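PDB 3U52: phenol hydroxylase component phO, which probably serves as a small, non-catalytic subunit of a multicomponent phenol hydroxylase, associating with the larger oxygenase chains that turn phenol into catechol. Local coordinates for residues Phe20-Val28 with Pro39-Gly47; Lys70-Asn81 with Ser102-Leu111. One frame throughout, in Å; residues are numbered along the deposited sequence.

Contact 1: Phe20-Val28 with Pro39-Gly47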
# COMPACT_ATOMS: atom_id res chain seq x y z
N PHE E 20 31.18 0.38 46.90
CA PHE E 20 32.28 -0.08 46.06
C PHE E 20 33.17 -1.22 46.62
O PHE E 20 34.27 -1.49 46.12
CB PHE E 20 33.07 1.14 45.50
CG PHE E 20 32.25 1.97 44.51
CD1 PHE E 20 32.28 1.66 43.16
CD2 PHE E 20 31.43 3.01 44.95
CE1 PHE E 20 31.55 2.44 42.25
CE2 PHE E 20 30.68 3.79 44.03
CZ PHE E 20 30.74 3.47 42.68
N HIS E 21 32.62 -1.96 47.60
CA HIS E 21 33.22 -3.20 48.13
C HIS E 21 34.69 -3.06 48.61
O HIS E 21 35.55 -3.93 48.38
CB HIS E 21 32.95 -4.45 47.21
CG HIS E 21 33.13 -4.19 45.74
ND1 HIS E 21 34.27 -4.56 45.04
CD2 HIS E 21 32.29 -3.63 44.82
CE1 HIS E 21 34.14 -4.22 43.77
NE2 HIS E 21 32.95 -3.65 43.61
N GLY E 22 34.97 -1.92 49.26
CA GLY E 22 36.29 -1.63 49.81
C GLY E 22 37.13 -0.74 48.92
O GLY E 22 38.11 -0.15 49.39
N MET E 23 36.76 -0.66 47.64
CA MET E 23 37.52 0.13 46.68
C MET E 23 37.02 1.56 46.59
O MET E 23 36.10 1.96 47.30
CB MET E 23 37.47 -0.53 45.31
CG MET E 23 37.53 -2.01 45.39
SD MET E 23 39.16 -2.52 44.87
CE MET E 23 38.68 -3.81 43.72
N GLN E 24 37.63 2.34 45.71
CA GLN E 24 37.15 3.67 45.47
C GLN E 24 37.32 3.96 43.97
O GLN E 24 38.21 3.39 43.31
CB GLN E 24 37.89 4.70 46.36
CG GLN E 24 39.33 5.00 45.93
CD GLN E 24 40.10 5.76 47.02
OE1 GLN E 24 39.68 5.79 48.17
NE2 GLN E 24 41.21 6.37 46.66
N LEU E 25 36.47 4.84 43.44
CA LEU E 25 36.63 5.37 42.06
C LEU E 25 37.72 6.43 42.01
O LEU E 25 37.82 7.29 42.89
CB LEU E 25 35.30 6.02 41.57
CG LEU E 25 34.18 5.01 41.23
CD1 LEU E 25 32.88 5.76 41.05
CD2 LEU E 25 34.55 4.12 40.03
N LEU E 26 38.51 6.37 40.96
CA LEU E 26 39.51 7.39 40.68
C LEU E 26 39.48 7.69 39.17
O LEU E 26 39.45 6.77 38.33
CB LEU E 26 40.91 6.87 41.08
CG LEU E 26 42.12 7.74 40.70
CD1 LEU E 26 42.10 9.09 41.37
CD2 LEU E 26 43.42 6.99 41.06
N TYR E 27 39.58 8.96 38.83
CA TYR E 27 39.60 9.35 37.42
C TYR E 27 40.93 9.92 37.10
O TYR E 27 41.47 10.68 37.89
CB TYR E 27 38.54 10.44 37.15
CG TYR E 27 37.12 10.06 37.50
CD1 TYR E 27 36.43 9.08 36.77
CD2 TYR E 27 36.48 10.66 38.57
CE1 TYR E 27 35.12 8.72 37.11
CE2 TYR E 27 35.18 10.29 38.93
CZ TYR E 27 34.51 9.33 38.20
OH TYR E 27 33.20 9.01 38.56
N VAL E 28 41.48 9.61 35.94
CA VAL E 28 42.74 10.19 35.57
C VAL E 28 42.66 10.85 34.19
O VAL E 28 42.26 10.20 33.21
CB VAL E 28 43.88 9.14 35.57
CG1 VAL E 28 45.25 9.82 35.16
CG2 VAL E 28 43.99 8.38 36.97
N PRO E 39 38.66 11.04 30.21
CA PRO E 39 39.40 10.59 31.36
C PRO E 39 39.04 9.16 31.70
O PRO E 39 37.89 8.74 31.54
CB PRO E 39 38.92 11.54 32.47
CG PRO E 39 38.56 12.80 31.75
CD PRO E 39 37.93 12.28 30.49
N PHE E 40 40.04 8.41 32.15
CA PHE E 40 39.83 7.03 32.59
C PHE E 40 39.07 7.01 33.88
O PHE E 40 39.32 7.84 34.75
CB PHE E 40 41.16 6.36 32.82
CG PHE E 40 42.02 6.27 31.59
CD1 PHE E 40 41.57 5.67 30.42
CD2 PHE E 40 43.33 6.73 31.64
CE1 PHE E 40 42.39 5.55 29.31
CE2 PHE E 40 44.17 6.62 30.52
CZ PHE E 40 43.69 6.03 29.36
N ALA E 41 38.16 6.06 34.03
CA ALA E 41 37.48 5.80 35.30
C ALA E 41 38.03 4.50 35.83
O ALA E 41 37.88 3.44 35.19
CB ALA E 41 35.98 5.70 35.13
N LEU E 42 38.71 4.58 36.96
CA LEU E 42 39.37 3.41 37.53
C LEU E 42 38.76 3.01 38.91
O LEU E 42 38.22 3.87 39.64
CB LEU E 42 40.87 3.71 37.67
CG LEU E 42 41.53 4.36 36.45
CD1 LEU E 42 42.82 5.05 36.91
CD2 LEU E 42 41.84 3.32 35.39
N LEU E 43 38.82 1.71 39.22
CA LEU E 43 38.46 1.17 40.53
C LEU E 43 39.76 0.63 41.11
O LEU E 43 40.42 -0.24 40.53
CB LEU E 43 37.45 0.03 40.41
CG LEU E 43 36.79 -0.30 41.77
CD1 LEU E 43 35.81 0.79 42.17
CD2 LEU E 43 36.11 -1.65 41.79
N VAL E 44 40.06 1.13 42.30
CA VAL E 44 41.40 1.16 42.85
C VAL E 44 41.31 0.86 44.37
O VAL E 44 40.29 1.18 45.01
CB VAL E 44 41.92 2.59 42.52
CG1 VAL E 44 42.05 3.53 43.70
CG2 VAL E 44 42.99 2.63 41.50
N GLN E 45 42.35 0.22 44.92
CA GLN E 45 42.39 -0.06 46.37
C GLN E 45 42.98 1.17 47.05
O GLN E 45 44.11 1.54 46.76
CB GLN E 45 43.24 -1.32 46.70
CG GLN E 45 43.40 -2.41 45.56
CD GLN E 45 42.36 -3.56 45.58
OE1 GLN E 45 41.64 -3.76 46.58
NE2 GLN E 45 42.29 -4.34 44.47
N PRO E 46 42.23 1.81 47.97
CA PRO E 46 42.73 3.01 48.66
C PRO E 46 44.10 2.78 49.38
O PRO E 46 44.85 3.73 49.64
CB PRO E 46 41.62 3.33 49.67
CG PRO E 46 40.70 2.13 49.68
CD PRO E 46 40.89 1.41 48.42
N GLY E 47 44.43 1.53 49.64
CA GLY E 47 45.72 1.19 50.23
C GLY E 47 46.90 1.06 49.27
O GLY E 47 48.06 1.04 49.73
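Gln24 and Val44, Leu26 and Leu42, Val28 and Phe40 are the three hydrogen-bonded pairs of an antiparallel beta hairpin, each closed by two backbone bonds; the shortest runs from Leu42 N to Leu26 O, 2.7 Å. Between them, Leu25 CA and Tyr27 CA send C-H...O contacts to Leu42 O and Phe40 O.

Leu43, with CG anti to the backbone N (chi1 -165°), spreads its methyls beyond the strand to the turn: CD1 meets Phe20 CD1 at 3.8 Å, while CD2 reaches His21 CE1. Met23 crosses this leucine at about a right angle, CB 3.6 Å from Leu43 CG. On one face of the sheet Tyr27 takes Ala41 CB at its ring edge, 3.7 Å from CE1; on the other, Val28 CG2 packs 3.5 Å from Leu42 CD1.

Among the polar side chains, Gln24 slides past Pro46, OE1 3.5 Å from Pro46 CB, and its NE2 bonds to Ile98 O. Cut back to alanine, this position would probably leave Ile98 O without that donor and open a gap beside Pro46.

Helix 50-62 packs on the face of Leu26, Val28 and Val44; strand 102-107 flanks strand 24-29, and a chain of another protein bonds to the backbone of Ala41.

Contact 2: Lys70-Asn81 with Ser102-Leu111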
# COMPACT_ATOMS: atom_id res chain seq x y z
N LYS E 70 57.54 6.69 26.51
CA LYS E 70 58.48 7.77 26.84
C LYS E 70 58.15 8.53 28.14
O LYS E 70 58.95 9.34 28.60
CB LYS E 70 58.58 8.77 25.67
CG LYS E 70 58.59 8.12 24.26
CD LYS E 70 58.66 9.17 23.16
CE LYS E 70 58.53 8.53 21.77
NZ LYS E 70 58.45 9.57 20.69
N ALA E 71 56.98 8.28 28.72
CA ALA E 71 56.44 9.11 29.82
C ALA E 71 56.93 8.63 31.18
O ALA E 71 56.85 7.42 31.46
CB ALA E 71 54.91 9.05 29.79
N ASP E 72 57.40 9.55 32.02
CA ASP E 72 57.63 9.25 33.44
C ASP E 72 56.50 9.90 34.23
O ASP E 72 56.66 11.04 34.70
CB ASP E 72 58.99 9.81 33.93
CG ASP E 72 59.47 9.24 35.31
OD1 ASP E 72 58.70 8.59 36.09
OD2 ASP E 72 60.66 9.45 35.62
N PHE E 73 55.35 9.22 34.34
CA PHE E 73 54.20 9.77 35.06
C PHE E 73 54.67 9.82 36.51
O PHE E 73 55.39 8.95 36.91
CB PHE E 73 52.98 8.83 34.95
CG PHE E 73 52.46 8.64 33.53
CD1 PHE E 73 51.84 9.67 32.86
CD2 PHE E 73 52.57 7.41 32.90
CE1 PHE E 73 51.34 9.48 31.53
CE2 PHE E 73 52.08 7.21 31.57
CZ PHE E 73 51.46 8.27 30.90
N LEU E 74 54.34 10.78 37.35
CA LEU E 74 55.01 10.63 38.72
C LEU E 74 55.99 11.74 38.90
O LEU E 74 55.81 12.59 39.78
CB LEU E 74 55.76 9.27 38.87
CG LEU E 74 56.09 8.42 40.15
CD1 LEU E 74 57.51 8.54 40.60
CD2 LEU E 74 55.17 8.60 41.35
N ASN E 75 57.00 11.77 38.04
CA ASN E 75 57.84 12.95 37.96
C ASN E 75 57.29 13.97 36.98
O ASN E 75 57.87 15.03 36.82
CB ASN E 75 59.29 12.60 37.63
CG ASN E 75 59.91 11.59 38.63
OD1 ASN E 75 59.86 11.78 39.85
ND2 ASN E 75 60.45 10.50 38.10
N ALA E 76 56.13 13.65 36.37
CA ALA E 76 55.36 14.62 35.57
C ALA E 76 54.68 15.66 36.46
O ALA E 76 54.86 15.65 37.68
CB ALA E 76 54.32 13.87 34.69
N GLU E 77 53.89 16.55 35.89
CA GLU E 77 53.18 17.54 36.70
C GLU E 77 51.75 17.11 37.05
O GLU E 77 51.01 16.71 36.15
CB GLU E 77 53.12 18.83 35.94
CG GLU E 77 54.48 19.34 35.63
CD GLU E 77 54.45 20.79 35.24
OE1 GLU E 77 55.47 21.25 34.65
OE2 GLU E 77 53.41 21.46 35.52
N TRP E 78 51.34 17.24 38.32
CA TRP E 78 50.10 16.60 38.76
C TRP E 78 49.17 17.60 39.34
O TRP E 78 49.60 18.54 40.03
CB TRP E 78 50.33 15.48 39.81
CG TRP E 78 50.95 14.24 39.30
CD1 TRP E 78 52.30 13.95 39.21
CD2 TRP E 78 50.26 13.07 38.82
NE1 TRP E 78 52.47 12.70 38.66
CE2 TRP E 78 51.24 12.14 38.41
CE3 TRP E 78 48.90 12.74 38.67
CZ2 TRP E 78 50.91 10.87 37.89
CZ3 TRP E 78 48.57 11.50 38.14
CH2 TRP E 78 49.56 10.58 37.74
N LEU E 79 47.89 17.42 39.06
CA LEU E 79 46.86 18.16 39.79
C LEU E 79 46.00 17.11 40.44
O LEU E 79 45.84 16.02 39.90
CB LEU E 79 45.97 18.98 38.85
CG LEU E 79 46.35 20.35 38.24
CD1 LEU E 79 47.70 20.34 37.63
CD2 LEU E 79 45.31 20.75 37.21
N LEU E 80 45.41 17.45 41.58
CA LEU E 80 44.45 16.59 42.27
C LEU E 80 43.28 17.46 42.56
O LEU E 80 43.40 18.42 43.30
CB LEU E 80 45.01 16.02 43.57
CG LEU E 80 44.00 15.38 44.53
CD1 LEU E 80 43.41 14.11 43.89
CD2 LEU E 80 44.67 15.05 45.87
N ASN E 81 42.13 17.14 41.95
CA ASN E 81 40.93 17.95 42.09
C ASN E 81 41.16 19.43 41.73
O ASN E 81 40.60 20.34 42.36
CB ASN E 81 40.27 17.73 43.48
CG ASN E 81 39.94 16.27 43.71
OD1 ASN E 81 39.47 15.62 42.78
ND2 ASN E 81 40.25 15.71 44.92
N SER E 102 37.91 11.41 43.28
CA SER E 102 38.94 12.40 42.90
C SER E 102 39.32 12.25 41.43
O SER E 102 39.25 11.14 40.84
CB SER E 102 40.20 12.24 43.78
OG SER E 102 39.93 12.82 45.05
N MET E 103 39.77 13.35 40.85
CA MET E 103 40.41 13.28 39.53
C MET E 103 41.81 13.79 39.66
O MET E 103 42.01 14.90 40.11
CB MET E 103 39.67 14.12 38.49
CG MET E 103 40.23 13.89 37.07
SD MET E 103 39.29 14.58 35.78
CE MET E 103 38.47 13.15 35.22
N LEU E 104 42.77 12.95 39.29
CA LEU E 104 44.11 13.37 38.99
C LEU E 104 44.29 13.84 37.52
O LEU E 104 43.80 13.18 36.57
CB LEU E 104 45.02 12.18 39.22
CG LEU E 104 45.14 11.67 40.67
CD1 LEU E 104 45.76 10.29 40.68
CD2 LEU E 104 45.97 12.66 41.55
N THR E 105 45.01 14.95 37.32
CA THR E 105 45.38 15.42 35.98
C THR E 105 46.86 15.27 35.89
O THR E 105 47.54 15.71 36.80
CB THR E 105 44.97 16.91 35.75
OG1 THR E 105 43.56 17.04 35.88
CG2 THR E 105 45.37 17.43 34.36
N VAL E 106 47.38 14.65 34.84
CA VAL E 106 48.83 14.49 34.73
C VAL E 106 49.31 15.07 33.43
O VAL E 106 48.86 14.65 32.38
CB VAL E 106 49.33 13.03 34.87
CG1 VAL E 106 48.57 12.03 33.96
CG2 VAL E 106 50.87 12.94 34.61
N THR E 107 50.19 16.07 33.51
CA THR E 107 50.75 16.73 32.34
C THR E 107 52.21 16.32 32.21
O THR E 107 52.97 16.42 33.19
CB THR E 107 50.58 18.26 32.46
OG1 THR E 107 49.18 18.59 32.36
CG2 THR E 107 51.33 19.01 31.34
N THR E 108 52.58 15.86 31.03
CA THR E 108 53.91 15.36 30.71
C THR E 108 54.60 16.30 29.71
O THR E 108 54.46 16.15 28.50
CB THR E 108 53.85 13.92 30.09
OG1 THR E 108 52.94 13.92 28.97
CG2 THR E 108 53.37 12.87 31.15
N PRO E 109 55.35 17.30 30.20
CA PRO E 109 56.10 18.23 29.33
C PRO E 109 56.85 17.51 28.22
O PRO E 109 57.51 16.50 28.45
CB PRO E 109 57.11 18.86 30.29
CG PRO E 109 56.30 18.89 31.61
CD PRO E 109 55.51 17.63 31.64
N GLY E 110 56.73 17.99 27.01
CA GLY E 110 57.48 17.38 25.92
C GLY E 110 56.74 16.26 25.22
O GLY E 110 57.14 15.82 24.12
N LEU E 111 55.65 15.80 25.84
CA LEU E 111 54.84 14.77 25.20
C LEU E 111 53.45 15.37 25.08
O LEU E 111 52.68 15.37 26.03
CB LEU E 111 54.85 13.47 26.01
CG LEU E 111 56.23 12.85 26.27
CD1 LEU E 111 56.09 11.67 27.15
CD2 LEU E 111 56.98 12.48 24.99
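Val106 sets its CB over one face of the Trp78 indole, 3.7 Å from the centroid of the six-membered ring and 10° off the normal, a CH-pi contact at the middle of an antiparallel strand pair, 77-80 with 102-107, inside the mixed sheet. The valine and the indole run out from the sheet together. Leu104 CB comes to the indole edge instead, 3.8 Å from Trp78 CZ3. With CG2 anti to the backbone N, Val106 turns that methyl toward Ala76 CB (3.6 Å) and the edge of the Phe73 ring, near its plane; Ala71 CB sits over one face of the same ring. Phe50 meets Trp78 edge-to-face, and Leu58 of helix 50-62 packs on it too.

Farther out, the type II turn from Thr108 to Leu111 brings Leu111 CD1 to within 3.7 Å of Ala71 CA. On the other face of the sheet the Leu79 and Thr105 side chains run alongside each other, 3.9 Å from CB to CB.

Backbone bonds pair Glu77 with Thr107 and Leu79 with Thr105, two each, and Asn81 N continues the series to Met103 O. There the side chain of Asn81 takes over: OD1 accepts Met103 N, 3.0 Å away and tilted 28° from the carbonyl plane, and also bonds to a polar side chain of another protein's chain. Asp99 OD1 is a second partner of Ser102 OG, which accepts a nearly straight bond from Asn81 ND2, 2.9 Å long and close to the amide plane.

Both contacts are antiparallel strand pairs of one sheet, their centres about 17 Å apart, and they meet where strands 24-29 and 102-107 run parallel as neighbours: Tyr27 O and N probably bond to Leu104 N and Ser102 O, and Met103 CE packs against Pro39 and Tyr27. Contact 1 is the more buried, a hairpin closed locally, with mainly aliphatic side chains on the helix face. Contact 2 joins segments more distant in sequence and is partly exposed; Trp78 and Phe73 pack with aliphatic side chains on its inner side, against a mixed face of Glu77, Leu79, Thr105 and Thr107. Helix 50-62 touches both; another protein's chain reaches more residues of contact 1 than of contact 2.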